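PDB 3AAI: copper homeostasis operon regulatory protein from Thermus thermophilus, which probably represses transcription by binding operator DNA as a metal-responsive regulator of copper homeostasis genes. Local coordinates for residues C41-V44 with L45-K49. Numbering follows the deposited sequence.
Sequences CVDV and LKQLK
D43 and Q47, one turn apart on the first two turns of helix 41-69, bring a carboxylate and an amide near each other, and four regular i to i+4 backbone hydrogen bonds link the two turns. L45 N, K46 N, Q47 N and L48 N donate in turn to the carbonyls of C41, V42, D43 and V44; the shortest joins Q47 N to D43 O at 2.8 Å, and the straightest, L48 N to V44 O, has an N-H...O angle of 164°.

Among the polar side chains, D43 OD1 lies 3.5 Å from Q47 NE2, a loose approach with the carboxylate and amide planes nearly perpendicular (88°). The first torsion of Q47 (chi1 -65°) sets CG beside its backbone N, 3.1 Å from D43 O; a further bend at chi2 turns the amide, whose OE1 is hydrogen-bonded to H26 of helix 10-34. Q47 also packs on I30 and M33 of that helix. With an alanine here, H26 NE2 is likely to lose this acceptor and a gap to open against those two side chains. K46 runs extended beyond CG and ends in a salt bridge from NZ to E89 of the second subunit.

The apolar pairs lie side by side and point the same way. V44 CG1 meets L48 CD1 at 4.1 Å, while V42 CG1 rests against the aliphatic K46 CE at 4.2 Å.

This start of helix 41-69, just after the short strand 38-39, lies against two partners in the all-alpha CsoR fold. D43, Q47 and L48 pack on helix 10-34 of the same chain, whereas C41 and V42 touch H66, and L45 touches V62, of the second subunit. A cysteine beside a histidine of the other chain is consistent with the intersubunit metal site of CsoR proteins, so the same two turns join the intramolecular helix pair to the subunit interface.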
ATOM      1  N   CYS A  41       1.546   0.077  22.177  1.00 48.16           N
ATOM      2  CA  CYS A  41       0.967   0.314  20.855  1.00 49.22           C
ATOM      3  C   CYS A  41       1.966   0.425  19.715  1.00 42.28           C
ATOM      4  O   CYS A  41       1.800  -0.212  18.677  1.00 41.64           O
ATOM      5  CB  CYS A  41       0.100   1.573  20.879  1.00 48.95           C
ATOM      6  SG  CYS A  41      -1.424   1.375  21.800  1.00 50.63           S
ATOM      7  N   VAL A  42       2.996   1.240  19.906  1.00 43.45           N
ATOM      8  CA  VAL A  42       4.003   1.434  18.880  1.00 41.12           C
ATOM      9  C   VAL A  42       4.754   0.150  18.543  1.00 41.67           C
ATOM     10  O   VAL A  42       5.062  -0.100  17.377  1.00 35.77           O
ATOM     11  CB  VAL A  42       5.019   2.521  19.295  1.00 47.76           C
ATOM     12  CG1 VAL A  42       6.095   2.662  18.228  1.00 43.45           C
ATOM     13  CG2 VAL A  42       4.305   3.846  19.489  1.00 53.46           C
ATOM     14  N   ASP A  43       5.054  -0.662  19.553  1.00 41.59           N
ATOM     15  CA  ASP A  43       5.767  -1.911  19.296  1.00 42.33           C
ATOM     16  C   ASP A  43       4.841  -2.863  18.552  1.00 36.98           C
ATOM     17  O   ASP A  43       5.267  -3.573  17.646  1.00 38.25           O
ATOM     18  CB  ASP A  43       6.250  -2.559  20.602  1.00 45.00           C
ATOM     19  CG  ASP A  43       7.215  -3.729  20.355  1.00 59.99           C
ATOM     20  OD1 ASP A  43       8.083  -3.610  19.463  1.00 66.75           O
ATOM     21  OD2 ASP A  43       7.120  -4.759  21.053  1.00 57.34           O
ATOM     22  N   VAL A  44       3.571  -2.869  18.937  1.00 32.10           N
ATOM     23  CA  VAL A  44       2.596  -3.722  18.275  1.00 33.73           C
ATOM     24  C   VAL A  44       2.465  -3.313  16.809  1.00 34.17           C
ATOM     25  O   VAL A  44       2.374  -4.171  15.926  1.00 32.46           O
ATOM     26  CB  VAL A  44       1.212  -3.644  18.963  1.00 31.40           C
ATOM     27  CG1 VAL A  44       0.148  -4.316  18.088  1.00 38.55           C
ATOM     28  CG2 VAL A  44       1.269  -4.352  20.301  1.00 30.84           C
ATOM     29  N   LEU A  45       2.456  -2.006  16.543  1.00 33.83           N
ATOM     30  CA  LEU A  45       2.353  -1.526  15.163  1.00 31.50           C
ATOM     31  C   LEU A  45       3.580  -1.975  14.383  1.00 30.76           C
ATOM     32  O   LEU A  45       3.478  -2.392  13.225  1.00 33.10           O
ATOM     33  CB  LEU A  45       2.237   0.001  15.113  1.00 37.78           C
ATOM     34  CG  LEU A  45       0.938   0.596  15.666  1.00 45.38           C
ATOM     35  CD1 LEU A  45       0.970   2.117  15.508  1.00 41.46           C
ATOM     36  CD2 LEU A  45      -0.266  -0.004  14.932  1.00 31.70           C
ATOM     37  N   LYS A  46       4.742  -1.898  15.024  1.00 32.32           N
ATOM     38  CA  LYS A  46       5.982  -2.322  14.384  1.00 33.89           C
ATOM     39  C   LYS A  46       6.013  -3.825  14.129  1.00 28.29           C
ATOM     40  O   LYS A  46       6.495  -4.271  13.087  1.00 33.17           O
ATOM     41  CB  LYS A  46       7.191  -1.928  15.235  1.00 33.25           C
ATOM     42  CG  LYS A  46       7.523  -0.441  15.177  1.00 43.50           C
ATOM     43  CD  LYS A  46       8.850  -0.154  15.858  1.00 43.43           C
ATOM     44  CE  LYS A  46       9.193   1.319  15.798  1.00 50.73           C
ATOM     45  NZ  LYS A  46      10.474   1.602  16.498  1.00 49.42           N
ATOM     46  N   GLN A  47       5.523  -4.610  15.083  1.00 28.12           N
ATOM     47  CA  GLN A  47       5.516  -6.062  14.900  1.00 34.16           C
ATOM     48  C   GLN A  47       4.598  -6.407  13.718  1.00 31.59           C
ATOM     49  O   GLN A  47       4.948  -7.225  12.864  1.00 28.53           O
ATOM     50  CB  GLN A  47       5.026  -6.774  16.171  1.00 26.73           C
ATOM     51  CG  GLN A  47       5.924  -6.617  17.408  1.00 33.50           C
ATOM     52  CD  GLN A  47       7.302  -7.255  17.251  1.00 39.24           C
ATOM     53  OE1 GLN A  47       7.522  -8.101  16.378  1.00 27.55           O
ATOM     54  NE2 GLN A  47       8.232  -6.862  18.109  1.00 36.30           N
ATOM     55  N   LEU A  48       3.430  -5.771  13.668  1.00 28.10           N
ATOM     56  CA  LEU A  48       2.473  -6.014  12.594  1.00 27.60           C
ATOM     57  C   LEU A  48       3.082  -5.709  11.232  1.00 33.11           C
ATOM     58  O   LEU A  48       2.935  -6.486  10.284  1.00 31.86           O
ATOM     59  CB  LEU A  48       1.218  -5.160  12.790  1.00 28.92           C
ATOM     60  CG  LEU A  48       0.255  -5.627  13.874  1.00 29.04           C
ATOM     61  CD1 LEU A  48      -0.792  -4.550  14.116  1.00 30.78           C
ATOM     62  CD2 LEU A  48      -0.385  -6.954  13.458  1.00 30.40           C
ATOM     63  N   LYS A  49       3.767  -4.572  11.139  1.00 33.19           N
ATOM     64  CA  LYS A  49       4.395  -4.180   9.891  1.00 30.09           C
ATOM     65  C   LYS A  49       5.498  -5.158   9.524  1.00 34.39           C
ATOM     66  O   LYS A  49       5.757  -5.398   8.342  1.00 29.69           O
ATOM     67  CB  LYS A  49       4.955  -2.755   9.988  1.00 38.82           C
ATOM     68  CG  LYS A  49       3.881  -1.678  10.048  1.00 53.03           C
ATOM     69  CD  LYS A  49       2.984  -1.726   8.813  1.00 58.16           C
ATOM     70  CE  LYS A  49       1.732  -0.876   8.986  1.00 62.99           C
ATOM     71  NZ  LYS A  49       2.044   0.566   9.181  1.00 67.36           N
TER